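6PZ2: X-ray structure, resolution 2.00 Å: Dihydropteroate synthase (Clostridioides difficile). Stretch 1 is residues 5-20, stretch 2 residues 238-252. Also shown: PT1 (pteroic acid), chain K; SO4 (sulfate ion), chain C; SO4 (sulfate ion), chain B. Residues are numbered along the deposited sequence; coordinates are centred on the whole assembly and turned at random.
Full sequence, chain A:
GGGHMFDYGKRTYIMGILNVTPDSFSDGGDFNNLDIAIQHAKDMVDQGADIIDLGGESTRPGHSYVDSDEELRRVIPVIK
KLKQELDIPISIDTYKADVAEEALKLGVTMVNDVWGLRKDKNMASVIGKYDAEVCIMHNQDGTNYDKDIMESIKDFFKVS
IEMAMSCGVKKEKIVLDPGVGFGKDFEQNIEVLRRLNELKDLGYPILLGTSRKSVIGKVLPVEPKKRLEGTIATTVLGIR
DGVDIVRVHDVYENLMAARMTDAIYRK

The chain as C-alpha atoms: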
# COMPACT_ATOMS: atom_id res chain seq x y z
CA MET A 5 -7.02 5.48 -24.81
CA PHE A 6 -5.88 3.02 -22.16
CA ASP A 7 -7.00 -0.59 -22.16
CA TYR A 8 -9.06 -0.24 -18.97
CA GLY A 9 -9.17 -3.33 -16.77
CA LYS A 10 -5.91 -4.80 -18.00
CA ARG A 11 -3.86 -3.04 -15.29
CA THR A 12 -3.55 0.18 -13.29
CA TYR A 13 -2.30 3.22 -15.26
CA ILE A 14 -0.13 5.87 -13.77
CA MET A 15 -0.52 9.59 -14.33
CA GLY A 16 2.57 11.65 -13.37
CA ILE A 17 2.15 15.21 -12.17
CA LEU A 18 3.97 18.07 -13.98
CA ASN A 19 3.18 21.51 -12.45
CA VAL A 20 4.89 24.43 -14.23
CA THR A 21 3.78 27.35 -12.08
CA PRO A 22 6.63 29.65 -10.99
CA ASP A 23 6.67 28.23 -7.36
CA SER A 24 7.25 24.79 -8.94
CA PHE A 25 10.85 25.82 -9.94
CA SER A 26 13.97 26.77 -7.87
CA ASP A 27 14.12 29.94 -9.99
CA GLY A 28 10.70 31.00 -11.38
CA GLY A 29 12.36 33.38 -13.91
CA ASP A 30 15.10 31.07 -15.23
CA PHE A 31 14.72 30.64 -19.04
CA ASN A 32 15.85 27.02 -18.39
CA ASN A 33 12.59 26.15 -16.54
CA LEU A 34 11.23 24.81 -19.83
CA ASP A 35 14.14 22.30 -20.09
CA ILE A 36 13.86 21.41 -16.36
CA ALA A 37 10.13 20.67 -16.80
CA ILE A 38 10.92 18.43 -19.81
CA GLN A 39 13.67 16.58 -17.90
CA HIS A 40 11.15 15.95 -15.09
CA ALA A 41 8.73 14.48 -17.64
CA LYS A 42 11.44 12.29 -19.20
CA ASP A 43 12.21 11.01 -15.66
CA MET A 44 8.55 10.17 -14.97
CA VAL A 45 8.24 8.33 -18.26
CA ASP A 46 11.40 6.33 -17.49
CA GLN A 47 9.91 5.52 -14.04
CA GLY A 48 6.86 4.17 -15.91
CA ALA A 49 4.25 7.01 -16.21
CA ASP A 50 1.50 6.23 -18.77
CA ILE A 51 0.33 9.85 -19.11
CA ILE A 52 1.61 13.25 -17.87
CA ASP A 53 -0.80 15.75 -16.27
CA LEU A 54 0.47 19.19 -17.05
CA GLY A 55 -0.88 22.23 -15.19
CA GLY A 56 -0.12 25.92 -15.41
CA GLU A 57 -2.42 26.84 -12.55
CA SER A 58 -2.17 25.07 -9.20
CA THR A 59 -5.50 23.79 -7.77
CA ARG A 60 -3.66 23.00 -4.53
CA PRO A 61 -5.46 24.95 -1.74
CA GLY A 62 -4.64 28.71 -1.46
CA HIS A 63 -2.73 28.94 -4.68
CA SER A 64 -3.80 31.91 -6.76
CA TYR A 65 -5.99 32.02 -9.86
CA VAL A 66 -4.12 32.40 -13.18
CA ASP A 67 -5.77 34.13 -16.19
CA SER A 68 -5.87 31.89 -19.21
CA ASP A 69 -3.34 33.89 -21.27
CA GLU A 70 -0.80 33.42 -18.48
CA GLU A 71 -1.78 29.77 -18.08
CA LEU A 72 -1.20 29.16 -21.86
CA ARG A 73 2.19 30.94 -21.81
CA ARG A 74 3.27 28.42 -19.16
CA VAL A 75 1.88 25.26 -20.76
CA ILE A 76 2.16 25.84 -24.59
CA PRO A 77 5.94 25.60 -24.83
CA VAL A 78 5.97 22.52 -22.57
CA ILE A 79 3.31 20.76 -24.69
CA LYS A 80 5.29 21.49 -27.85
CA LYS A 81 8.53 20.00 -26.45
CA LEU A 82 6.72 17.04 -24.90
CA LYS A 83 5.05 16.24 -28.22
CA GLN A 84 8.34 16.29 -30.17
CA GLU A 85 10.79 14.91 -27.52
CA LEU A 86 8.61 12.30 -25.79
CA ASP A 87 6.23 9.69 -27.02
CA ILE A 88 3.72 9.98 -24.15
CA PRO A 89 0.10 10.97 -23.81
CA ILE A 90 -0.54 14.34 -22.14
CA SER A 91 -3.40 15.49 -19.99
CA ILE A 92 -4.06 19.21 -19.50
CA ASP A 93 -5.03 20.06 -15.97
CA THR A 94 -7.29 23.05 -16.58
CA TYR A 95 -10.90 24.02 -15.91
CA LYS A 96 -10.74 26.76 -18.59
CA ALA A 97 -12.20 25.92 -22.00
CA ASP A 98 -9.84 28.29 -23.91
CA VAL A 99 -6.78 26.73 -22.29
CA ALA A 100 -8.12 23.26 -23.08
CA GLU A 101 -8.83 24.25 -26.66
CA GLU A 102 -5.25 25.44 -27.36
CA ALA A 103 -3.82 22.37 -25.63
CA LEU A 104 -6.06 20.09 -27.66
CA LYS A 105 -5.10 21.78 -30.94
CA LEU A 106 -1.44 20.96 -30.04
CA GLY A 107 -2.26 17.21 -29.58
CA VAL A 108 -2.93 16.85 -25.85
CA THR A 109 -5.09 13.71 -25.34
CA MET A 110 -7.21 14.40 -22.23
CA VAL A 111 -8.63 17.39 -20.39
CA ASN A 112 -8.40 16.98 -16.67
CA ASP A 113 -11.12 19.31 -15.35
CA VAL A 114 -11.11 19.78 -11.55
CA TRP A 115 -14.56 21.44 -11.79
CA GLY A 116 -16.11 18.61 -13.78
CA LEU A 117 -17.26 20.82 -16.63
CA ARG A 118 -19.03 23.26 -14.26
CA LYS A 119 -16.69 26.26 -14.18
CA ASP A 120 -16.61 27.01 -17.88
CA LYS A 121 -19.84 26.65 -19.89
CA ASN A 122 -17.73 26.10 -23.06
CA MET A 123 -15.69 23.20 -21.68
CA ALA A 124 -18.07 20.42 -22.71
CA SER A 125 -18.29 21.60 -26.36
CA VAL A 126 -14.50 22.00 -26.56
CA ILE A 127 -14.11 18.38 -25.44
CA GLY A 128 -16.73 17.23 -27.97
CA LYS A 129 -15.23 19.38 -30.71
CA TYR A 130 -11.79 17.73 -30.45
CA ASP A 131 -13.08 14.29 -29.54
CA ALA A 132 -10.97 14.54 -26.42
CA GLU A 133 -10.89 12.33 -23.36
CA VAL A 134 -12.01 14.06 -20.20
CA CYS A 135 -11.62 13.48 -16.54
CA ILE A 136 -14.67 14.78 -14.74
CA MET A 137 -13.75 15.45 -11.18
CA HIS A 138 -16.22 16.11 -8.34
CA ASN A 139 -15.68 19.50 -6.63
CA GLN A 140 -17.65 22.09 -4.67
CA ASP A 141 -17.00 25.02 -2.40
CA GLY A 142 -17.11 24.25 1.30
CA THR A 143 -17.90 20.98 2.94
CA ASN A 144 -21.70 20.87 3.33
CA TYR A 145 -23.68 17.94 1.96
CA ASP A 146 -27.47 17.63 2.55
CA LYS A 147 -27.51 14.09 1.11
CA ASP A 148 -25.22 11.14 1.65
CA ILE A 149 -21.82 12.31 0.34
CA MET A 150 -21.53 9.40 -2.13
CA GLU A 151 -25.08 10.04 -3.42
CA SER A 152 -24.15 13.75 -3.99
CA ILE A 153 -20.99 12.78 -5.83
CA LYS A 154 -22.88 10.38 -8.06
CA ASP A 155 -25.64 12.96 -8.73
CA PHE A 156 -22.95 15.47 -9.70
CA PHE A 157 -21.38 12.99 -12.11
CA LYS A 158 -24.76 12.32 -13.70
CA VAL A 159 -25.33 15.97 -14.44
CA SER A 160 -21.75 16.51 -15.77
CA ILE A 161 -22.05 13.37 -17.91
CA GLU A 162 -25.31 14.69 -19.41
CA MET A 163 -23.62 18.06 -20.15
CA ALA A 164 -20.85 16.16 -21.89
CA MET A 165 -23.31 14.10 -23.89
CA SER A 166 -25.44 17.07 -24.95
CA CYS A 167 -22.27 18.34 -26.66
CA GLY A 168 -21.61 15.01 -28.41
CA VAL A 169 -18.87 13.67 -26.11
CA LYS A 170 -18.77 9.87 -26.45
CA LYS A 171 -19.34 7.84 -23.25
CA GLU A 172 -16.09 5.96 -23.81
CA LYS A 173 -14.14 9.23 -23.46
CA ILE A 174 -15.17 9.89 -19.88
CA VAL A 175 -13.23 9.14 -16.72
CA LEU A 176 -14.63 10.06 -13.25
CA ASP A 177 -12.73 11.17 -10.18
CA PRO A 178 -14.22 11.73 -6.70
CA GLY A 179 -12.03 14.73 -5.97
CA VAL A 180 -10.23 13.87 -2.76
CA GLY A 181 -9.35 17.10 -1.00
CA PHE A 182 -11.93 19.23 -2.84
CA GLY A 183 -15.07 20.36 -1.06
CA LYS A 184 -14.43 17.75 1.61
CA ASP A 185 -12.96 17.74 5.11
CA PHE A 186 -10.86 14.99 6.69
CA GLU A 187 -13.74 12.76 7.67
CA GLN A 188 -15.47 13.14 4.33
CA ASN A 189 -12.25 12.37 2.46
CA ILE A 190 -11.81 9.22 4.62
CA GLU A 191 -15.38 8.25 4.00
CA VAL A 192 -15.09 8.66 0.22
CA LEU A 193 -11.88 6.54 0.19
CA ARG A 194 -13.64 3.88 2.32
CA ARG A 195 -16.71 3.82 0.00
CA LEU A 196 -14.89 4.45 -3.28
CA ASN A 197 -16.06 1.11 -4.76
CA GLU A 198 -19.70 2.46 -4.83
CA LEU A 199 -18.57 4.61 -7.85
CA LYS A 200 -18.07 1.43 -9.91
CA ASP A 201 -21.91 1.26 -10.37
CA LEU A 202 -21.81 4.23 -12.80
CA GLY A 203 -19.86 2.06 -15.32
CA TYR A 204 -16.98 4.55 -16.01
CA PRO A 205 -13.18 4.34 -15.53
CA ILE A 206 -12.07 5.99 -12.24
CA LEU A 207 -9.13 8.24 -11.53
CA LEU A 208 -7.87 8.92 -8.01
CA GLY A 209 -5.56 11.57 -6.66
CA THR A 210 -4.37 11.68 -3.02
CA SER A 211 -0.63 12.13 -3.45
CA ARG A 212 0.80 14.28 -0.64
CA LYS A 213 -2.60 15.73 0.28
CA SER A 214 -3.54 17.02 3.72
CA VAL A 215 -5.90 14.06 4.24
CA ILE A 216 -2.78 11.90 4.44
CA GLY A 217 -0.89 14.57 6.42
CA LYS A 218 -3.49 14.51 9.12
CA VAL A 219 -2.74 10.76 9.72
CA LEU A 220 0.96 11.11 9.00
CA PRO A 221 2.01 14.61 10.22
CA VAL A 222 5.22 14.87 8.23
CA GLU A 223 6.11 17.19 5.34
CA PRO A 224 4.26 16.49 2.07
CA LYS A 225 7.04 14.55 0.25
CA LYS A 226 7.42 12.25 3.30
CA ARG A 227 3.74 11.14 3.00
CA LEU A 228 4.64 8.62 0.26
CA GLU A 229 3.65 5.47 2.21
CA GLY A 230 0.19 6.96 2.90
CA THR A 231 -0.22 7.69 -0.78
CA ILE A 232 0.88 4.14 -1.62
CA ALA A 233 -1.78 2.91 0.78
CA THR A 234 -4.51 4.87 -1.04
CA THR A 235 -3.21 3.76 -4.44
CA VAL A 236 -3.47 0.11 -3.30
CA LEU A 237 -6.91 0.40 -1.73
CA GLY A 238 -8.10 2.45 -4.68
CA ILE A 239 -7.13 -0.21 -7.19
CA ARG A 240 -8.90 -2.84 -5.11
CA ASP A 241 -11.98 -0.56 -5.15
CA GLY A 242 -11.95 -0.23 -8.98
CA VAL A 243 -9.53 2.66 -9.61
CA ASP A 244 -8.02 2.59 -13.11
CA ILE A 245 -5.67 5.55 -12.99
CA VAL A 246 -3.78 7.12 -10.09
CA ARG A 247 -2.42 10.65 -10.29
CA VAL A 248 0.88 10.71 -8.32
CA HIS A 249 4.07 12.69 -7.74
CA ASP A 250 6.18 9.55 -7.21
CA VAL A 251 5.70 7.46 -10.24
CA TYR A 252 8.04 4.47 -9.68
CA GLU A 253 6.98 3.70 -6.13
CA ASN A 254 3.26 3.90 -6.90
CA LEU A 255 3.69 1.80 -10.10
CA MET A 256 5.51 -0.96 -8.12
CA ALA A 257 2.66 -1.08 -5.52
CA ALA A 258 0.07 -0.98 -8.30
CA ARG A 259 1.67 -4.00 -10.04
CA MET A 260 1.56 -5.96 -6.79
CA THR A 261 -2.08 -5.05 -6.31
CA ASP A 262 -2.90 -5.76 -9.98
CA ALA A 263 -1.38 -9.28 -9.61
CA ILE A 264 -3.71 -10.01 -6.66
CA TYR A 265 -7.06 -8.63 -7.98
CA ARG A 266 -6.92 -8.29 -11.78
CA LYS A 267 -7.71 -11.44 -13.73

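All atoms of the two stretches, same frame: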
# COMPACT_ATOMS: atom_id res chain seq x y z
N MET A 5 -8.47 5.43 -24.42
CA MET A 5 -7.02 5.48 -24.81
C MET A 5 -6.28 4.32 -24.14
O MET A 5 -5.55 3.58 -24.79
CB MET A 5 -6.33 6.78 -24.37
CG MET A 5 -6.21 6.93 -22.86
SD MET A 5 -5.70 8.57 -22.31
CE MET A 5 -6.48 8.63 -20.69
N PHE A 6 -6.50 4.14 -22.84
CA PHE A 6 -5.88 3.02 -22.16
C PHE A 6 -6.83 1.83 -22.25
O PHE A 6 -8.03 2.01 -22.30
CB PHE A 6 -5.65 3.27 -20.68
CG PHE A 6 -4.71 4.40 -20.38
CD1 PHE A 6 -3.52 4.54 -21.08
CD2 PHE A 6 -5.00 5.30 -19.36
CE1 PHE A 6 -2.66 5.58 -20.80
CE2 PHE A 6 -4.13 6.35 -19.09
CZ PHE A 6 -2.97 6.49 -19.80
N ASP A 7 -6.25 0.65 -22.11
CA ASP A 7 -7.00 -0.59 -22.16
C ASP A 7 -7.54 -0.92 -20.77
O ASP A 7 -6.98 -1.76 -20.06
CB ASP A 7 -6.06 -1.66 -22.72
CG ASP A 7 -6.71 -3.01 -22.91
OD1 ASP A 7 -5.97 -3.96 -23.24
OD2 ASP A 7 -7.94 -3.09 -22.74
N TYR A 8 -8.64 -0.28 -20.37
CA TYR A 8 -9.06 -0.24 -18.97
C TYR A 8 -9.38 -1.64 -18.45
O TYR A 8 -10.06 -2.40 -19.11
CB TYR A 8 -10.28 0.66 -18.79
CG TYR A 8 -9.91 2.11 -18.95
CD1 TYR A 8 -8.96 2.68 -18.12
CD2 TYR A 8 -10.47 2.90 -19.94
CE1 TYR A 8 -8.60 4.01 -18.24
CE2 TYR A 8 -10.13 4.24 -20.07
CZ TYR A 8 -9.20 4.80 -19.21
OH TYR A 8 -8.81 6.10 -19.35
N GLY A 9 -8.89 -1.99 -17.27
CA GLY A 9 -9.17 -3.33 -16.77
C GLY A 9 -7.97 -4.26 -16.92
O GLY A 9 -7.81 -5.20 -16.15
N LYS A 10 -7.08 -3.97 -17.85
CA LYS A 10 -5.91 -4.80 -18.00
C LYS A 10 -4.94 -4.59 -16.84
O LYS A 10 -4.26 -5.53 -16.45
CB LYS A 10 -5.21 -4.47 -19.32
CG LYS A 10 -4.00 -5.33 -19.61
CD LYS A 10 -3.07 -4.70 -20.62
CE LYS A 10 -2.11 -5.71 -21.21
NZ LYS A 10 -1.28 -5.09 -22.27
N ARG A 11 -4.80 -3.36 -16.35
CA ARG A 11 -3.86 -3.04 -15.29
C ARG A 11 -4.19 -1.63 -14.77
O ARG A 11 -5.10 -0.99 -15.27
CB ARG A 11 -2.40 -3.10 -15.77
CG ARG A 11 -2.03 -2.02 -16.78
CD ARG A 11 -0.57 -2.06 -17.15
NE ARG A 11 -0.14 -1.12 -18.19
CZ ARG A 11 0.35 0.11 -17.99
NH1 ARG A 11 0.89 0.75 -19.01
NH2 ARG A 11 0.28 0.68 -16.79
N THR A 12 -3.44 -1.18 -13.78
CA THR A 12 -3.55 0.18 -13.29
C THR A 12 -2.58 1.04 -14.11
O THR A 12 -1.51 0.54 -14.47
CB THR A 12 -3.24 0.26 -11.80
OG1 THR A 12 -4.14 -0.59 -11.09
CG2 THR A 12 -3.38 1.66 -11.27
N TYR A 13 -3.04 2.25 -14.46
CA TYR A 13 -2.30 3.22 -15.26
C TYR A 13 -1.88 4.34 -14.31
O TYR A 13 -2.59 4.63 -13.32
CB TYR A 13 -3.12 3.68 -16.48
CG TYR A 13 -3.41 2.57 -17.46
CD1 TYR A 13 -2.49 2.21 -18.42
CD2 TYR A 13 -4.54 1.80 -17.33
CE1 TYR A 13 -2.71 1.12 -19.26
CE2 TYR A 13 -4.79 0.73 -18.16
CZ TYR A 13 -3.85 0.37 -19.12
OH TYR A 13 -4.10 -0.69 -19.93
N ILE A 14 -0.73 4.91 -14.62
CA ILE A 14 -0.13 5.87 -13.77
C ILE A 14 -0.07 7.22 -14.49
O ILE A 14 0.51 7.33 -15.55
CB ILE A 14 1.29 5.44 -13.33
CG1 ILE A 14 1.30 4.03 -12.73
CG2 ILE A 14 1.87 6.46 -12.37
CD1 ILE A 14 0.44 3.87 -11.50
N MET A 15 -0.58 8.24 -13.82
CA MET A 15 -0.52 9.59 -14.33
C MET A 15 0.51 10.36 -13.49
O MET A 15 0.29 10.54 -12.32
CB MET A 15 -1.91 10.25 -14.25
CG MET A 15 -1.94 11.78 -14.44
SD MET A 15 -3.64 12.45 -14.26
CE MET A 15 -4.24 11.95 -15.87
N GLY A 16 1.59 10.84 -14.09
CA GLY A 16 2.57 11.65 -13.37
C GLY A 16 2.22 13.13 -13.37
O GLY A 16 1.73 13.68 -14.32
N ILE A 17 2.53 13.82 -12.30
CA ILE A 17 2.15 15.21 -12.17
C ILE A 17 3.29 16.11 -12.65
O ILE A 17 4.41 15.96 -12.19
CB ILE A 17 1.78 15.48 -10.71
CG1 ILE A 17 0.56 14.65 -10.31
CG2 ILE A 17 1.59 16.97 -10.48
CD1 ILE A 17 0.30 14.61 -8.82
N LEU A 18 3.00 17.07 -13.54
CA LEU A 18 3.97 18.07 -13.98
C LEU A 18 3.35 19.46 -13.81
O LEU A 18 2.61 19.89 -14.70
CB LEU A 18 4.36 17.81 -15.44
CG LEU A 18 5.43 18.73 -16.01
CD1 LEU A 18 6.72 18.60 -15.22
CD2 LEU A 18 5.72 18.44 -17.47
N ASN A 19 3.64 20.13 -12.70
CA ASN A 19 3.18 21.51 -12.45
C ASN A 19 4.26 22.49 -12.93
O ASN A 19 5.41 22.32 -12.62
CB ASN A 19 2.88 21.79 -10.97
CG ASN A 19 1.63 21.05 -10.50
OD1 ASN A 19 0.57 21.13 -11.13
ND2 ASN A 19 1.75 20.30 -9.40
N VAL A 20 3.89 23.53 -13.67
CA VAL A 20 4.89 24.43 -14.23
C VAL A 20 4.55 25.87 -13.84
O VAL A 20 4.95 26.78 -14.54
CB VAL A 20 5.03 24.28 -15.76
CG1 VAL A 20 5.52 22.89 -16.13
CG2 VAL A 20 3.74 24.59 -16.50
N GLY A 238 -7.36 1.93 -3.55
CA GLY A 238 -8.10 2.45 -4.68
C GLY A 238 -8.20 1.40 -5.76
O GLY A 238 -9.29 1.11 -6.26
N ILE A 239 -7.09 0.79 -6.11
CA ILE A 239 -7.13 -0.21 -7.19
C ILE A 239 -8.08 -1.33 -6.78
O ILE A 239 -8.89 -1.76 -7.55
CB ILE A 239 -5.75 -0.80 -7.48
CG1 ILE A 239 -4.80 0.27 -8.03
CG2 ILE A 239 -5.88 -2.00 -8.43
CD1 ILE A 239 -3.33 -0.08 -7.85
N ARG A 240 -8.03 -1.75 -5.53
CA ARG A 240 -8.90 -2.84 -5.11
C ARG A 240 -10.36 -2.40 -5.28
O ARG A 240 -11.20 -3.21 -5.66
CB ARG A 240 -8.57 -3.29 -3.68
CG ARG A 240 -9.76 -3.82 -2.91
CD ARG A 240 -9.65 -5.23 -2.36
NE ARG A 240 -9.25 -5.15 -0.98
CZ ARG A 240 -9.42 -6.10 -0.07
NH1 ARG A 240 -8.39 -6.44 0.68
NH2 ARG A 240 -10.61 -6.62 0.17
N ASP A 241 -10.65 -1.11 -5.03
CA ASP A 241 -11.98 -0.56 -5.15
C ASP A 241 -12.39 -0.21 -6.60
O ASP A 241 -13.47 0.29 -6.82
CB ASP A 241 -12.05 0.68 -4.24
CG ASP A 241 -12.17 0.29 -2.78
OD1 ASP A 241 -12.91 -0.67 -2.52
OD2 ASP A 241 -11.53 0.97 -1.91
N GLY A 242 -11.55 -0.42 -7.60
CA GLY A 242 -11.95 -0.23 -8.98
C GLY A 242 -11.20 0.90 -9.68
O GLY A 242 -11.47 1.15 -10.87
N VAL A 243 -10.25 1.55 -8.99
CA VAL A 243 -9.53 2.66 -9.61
C VAL A 243 -8.70 2.16 -10.79
O VAL A 243 -8.05 1.12 -10.70
CB VAL A 243 -8.64 3.39 -8.60
CG1 VAL A 243 -7.72 4.35 -9.32
CG2 VAL A 243 -9.46 4.10 -7.53
N ASP A 244 -8.70 2.94 -11.87
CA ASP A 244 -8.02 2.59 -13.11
C ASP A 244 -6.75 3.42 -13.28
O ASP A 244 -5.80 2.99 -13.93
CB ASP A 244 -8.93 2.88 -14.31
CG ASP A 244 -10.05 1.87 -14.39
OD1 ASP A 244 -9.74 0.69 -14.71
OD2 ASP A 244 -11.21 2.24 -14.05
N ILE A 245 -6.76 4.65 -12.77
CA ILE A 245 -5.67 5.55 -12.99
C ILE A 245 -5.41 6.25 -11.67
O ILE A 245 -6.38 6.77 -11.10
CB ILE A 245 -6.01 6.62 -14.06
CG1 ILE A 245 -6.55 6.01 -15.36
CG2 ILE A 245 -4.81 7.52 -14.29
CD1 ILE A 245 -6.95 7.00 -16.42
N VAL A 246 -4.14 6.34 -11.26
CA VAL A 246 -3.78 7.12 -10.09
C VAL A 246 -2.90 8.28 -10.53
O VAL A 246 -1.98 8.10 -11.32
CB VAL A 246 -3.09 6.28 -8.99
CG1 VAL A 246 -4.07 5.32 -8.35
CG2 VAL A 246 -1.87 5.52 -9.50
N ARG A 247 -3.18 9.45 -9.98
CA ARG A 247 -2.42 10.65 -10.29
C ARG A 247 -1.44 10.86 -9.13
O ARG A 247 -1.91 11.20 -8.05
CB ARG A 247 -3.37 11.85 -10.40
CG ARG A 247 -2.74 13.20 -10.70
CD ARG A 247 -3.74 14.35 -10.81
NE ARG A 247 -3.18 15.68 -11.01
CZ ARG A 247 -2.63 16.44 -10.07
NH1 ARG A 247 -2.62 16.06 -8.80
NH2 ARG A 247 -2.07 17.58 -10.42
N VAL A 248 -0.14 10.78 -9.37
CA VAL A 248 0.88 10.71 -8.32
C VAL A 248 2.09 11.59 -8.65
O VAL A 248 2.41 11.79 -9.82
CB VAL A 248 1.34 9.26 -8.09
CG1 VAL A 248 0.20 8.43 -7.51
CG2 VAL A 248 1.90 8.65 -9.37
N HIS A 249 2.74 12.09 -7.60
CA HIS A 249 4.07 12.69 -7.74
C HIS A 249 5.19 11.64 -7.90
O HIS A 249 6.20 11.95 -8.50
CB HIS A 249 4.41 13.52 -6.52
CG HIS A 249 3.42 14.61 -6.33
ND1 HIS A 249 2.30 14.44 -5.53
CD2 HIS A 249 3.38 15.86 -6.83
CE1 HIS A 249 1.61 15.56 -5.55
NE2 HIS A 249 2.24 16.46 -6.35
N ASP A 250 5.07 10.47 -7.29
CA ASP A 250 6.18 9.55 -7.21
C ASP A 250 5.79 8.34 -8.07
O ASP A 250 5.08 7.42 -7.65
CB ASP A 250 6.48 9.13 -5.77
CG ASP A 250 6.80 10.29 -4.84
OD1 ASP A 250 5.90 10.76 -4.11
OD2 ASP A 250 7.94 10.73 -4.88
N VAL A 251 6.26 8.38 -9.28
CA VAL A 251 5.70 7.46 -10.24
C VAL A 251 6.17 6.01 -9.97
O VAL A 251 5.35 5.08 -9.98
CB VAL A 251 6.03 7.95 -11.66
CG1 VAL A 251 5.80 6.86 -12.72
CG2 VAL A 251 5.21 9.21 -11.98
N TYR A 252 7.46 5.82 -9.75
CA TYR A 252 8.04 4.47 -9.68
C TYR A 252 7.44 3.67 -8.52
O TYR A 252 6.94 2.54 -8.66
CB TYR A 252 9.56 4.57 -9.49
CG TYR A 252 10.23 3.23 -9.34
CD1 TYR A 252 10.37 2.41 -10.45
CD2 TYR A 252 10.65 2.75 -8.10
CE1 TYR A 252 10.96 1.16 -10.33
CE2 TYR A 252 11.22 1.49 -7.97
CZ TYR A 252 11.40 0.71 -9.10
OH TYR A 252 11.94 -0.53 -9.04
C2 PT1 K . -7.11 15.17 -8.29
C3 PT1 K . -6.31 16.38 -8.39
C5 PT1 K . -6.19 16.91 -9.75
N6 PT1 K . -5.68 17.00 -7.35
C7 PT1 K . -7.56 15.19 -10.58
N9 PT1 K . -6.83 16.30 -10.74
C10 PT1 K . -4.98 18.13 -7.57
N11 PT1 K . -8.16 14.59 -11.62
C12 PT1 K . -4.90 18.66 -8.86
C21 PT1 K . -4.86 19.09 0.16
O22 PT1 K . -5.87 18.90 0.85
O1 PT1 K . -7.30 14.56 -7.11
N4 PT1 K . -7.72 14.64 -9.36
N8 PT1 K . -5.46 18.03 -9.92
C13 PT1 K . -4.32 18.82 -6.40
N14 PT1 K . -5.37 19.21 -5.46
C15 PT1 K . -5.19 19.23 -4.12
C16 PT1 K . -3.92 19.16 -3.53
C17 PT1 K . -6.32 19.25 -3.31
C18 PT1 K . -3.82 19.15 -2.14
C19 PT1 K . -6.22 19.24 -1.92
C20 PT1 K . -4.96 19.18 -1.34
O23 PT1 K . -3.75 19.14 0.70
S SO4 C . 0.04 -1.85 -21.66
O1 SO4 C . -1.39 -1.40 -21.73
O2 SO4 C . 1.08 -0.83 -21.46
O3 SO4 C . 0.19 -2.78 -20.52
O4 SO4 C . 0.44 -2.53 -22.92
S SO4 B . -0.63 18.65 -6.81
O1 SO4 B . -1.15 19.61 -5.81
O2 SO4 B . -1.26 18.92 -8.12
O3 SO4 B . -0.94 17.27 -6.39
O4 SO4 B . 0.84 18.81 -6.93
O HOH W 1 -7.68 -0.03 -15.91
O HOH W 2 5.75 14.76 -10.27
O HOH W 3 -0.61 19.11 -13.00

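What fastens two stretches that lie more than two hundred residues apart in sequence? The answer is a parallel pair of strands, 13-19 and 245-248, joined by a ladder of backbone hydrogen bonds. Tyr13 N donates to Asp244 O (2.9 Å), Val246 N to Tyr13 O (3.1 Å), Met15 N to Val246 O (2.9 Å) and Val248 N to Met15 O (3.0 Å). The bonds alternate in direction because Tyr13 and Met15 each use both their N and O toward the partner strand. The ladder fades at its end, where Ile17 N reaches Val248 O at 3.2 Å in a weak, bent bond.

How is the polar chemistry extended beyond the ladder? At one end a water accepts from Gly9 N (2.7 Å) and donates to Arg11 O (2.8 Å) and to Asp244 OD1 (2.5 Å), tying the carboxylate to the loop before the strand. Gly9 has a positive phi, at which a CB would jam against the preceding carbonyl. At the other end a sulfate ion, probably from the crystallisation liquor, bridges the stretches: Arg247 NH2 donates to its O2 (2.8 Å), His249 NE2 to its O4 (2.8 Å), and Asn19 ND2 weakly to the same O4 (3.0 Å).

Why does an isoleucine sit among these charged and polar groups? The CD1 of Ile17 lies over the His249 ring, 3.6 Å from its centroid, in a CH-pi contact. Ile17 CD1 also covers one face of the Arg247 guanidinium, 3.3 Å from Arg247 NH1, while pteroic acid occupies the opposite face, with its N8 3.2 Å from Arg247 CZ. The arginine is thus sandwiched between aliphatic carbon and ligand, with the sulfate and Asn19 OD1 at its edge. Its extended chain also suits the sheet, with CG packed 3.7 Å from Met15 SD.

What fills the two faces of the sheet? On one, Ile14 meets three valines: its CD1 is 3.5 Å from Val246 CG2, and its CG2 is 3.7 Å from Val248 CG2 and 4.0 Å from Val251 CG1. Gly16 lets the helix start come close, its CA 3.9 Å from Val251 CG2; a CB there would be only 3.3 Å from that methyl. On the other face, Met15 CB touches Ile245 CG2 at 4.0 Å. The far end of Ile245 reaches two aromatic rings at their edges, its CD1 3.9 Å from both Phe6 CD2 and Tyr8 CE1. Together the stretches bury 930 Å², with Ile17, Ile245 and Asp244 among the largest contributors.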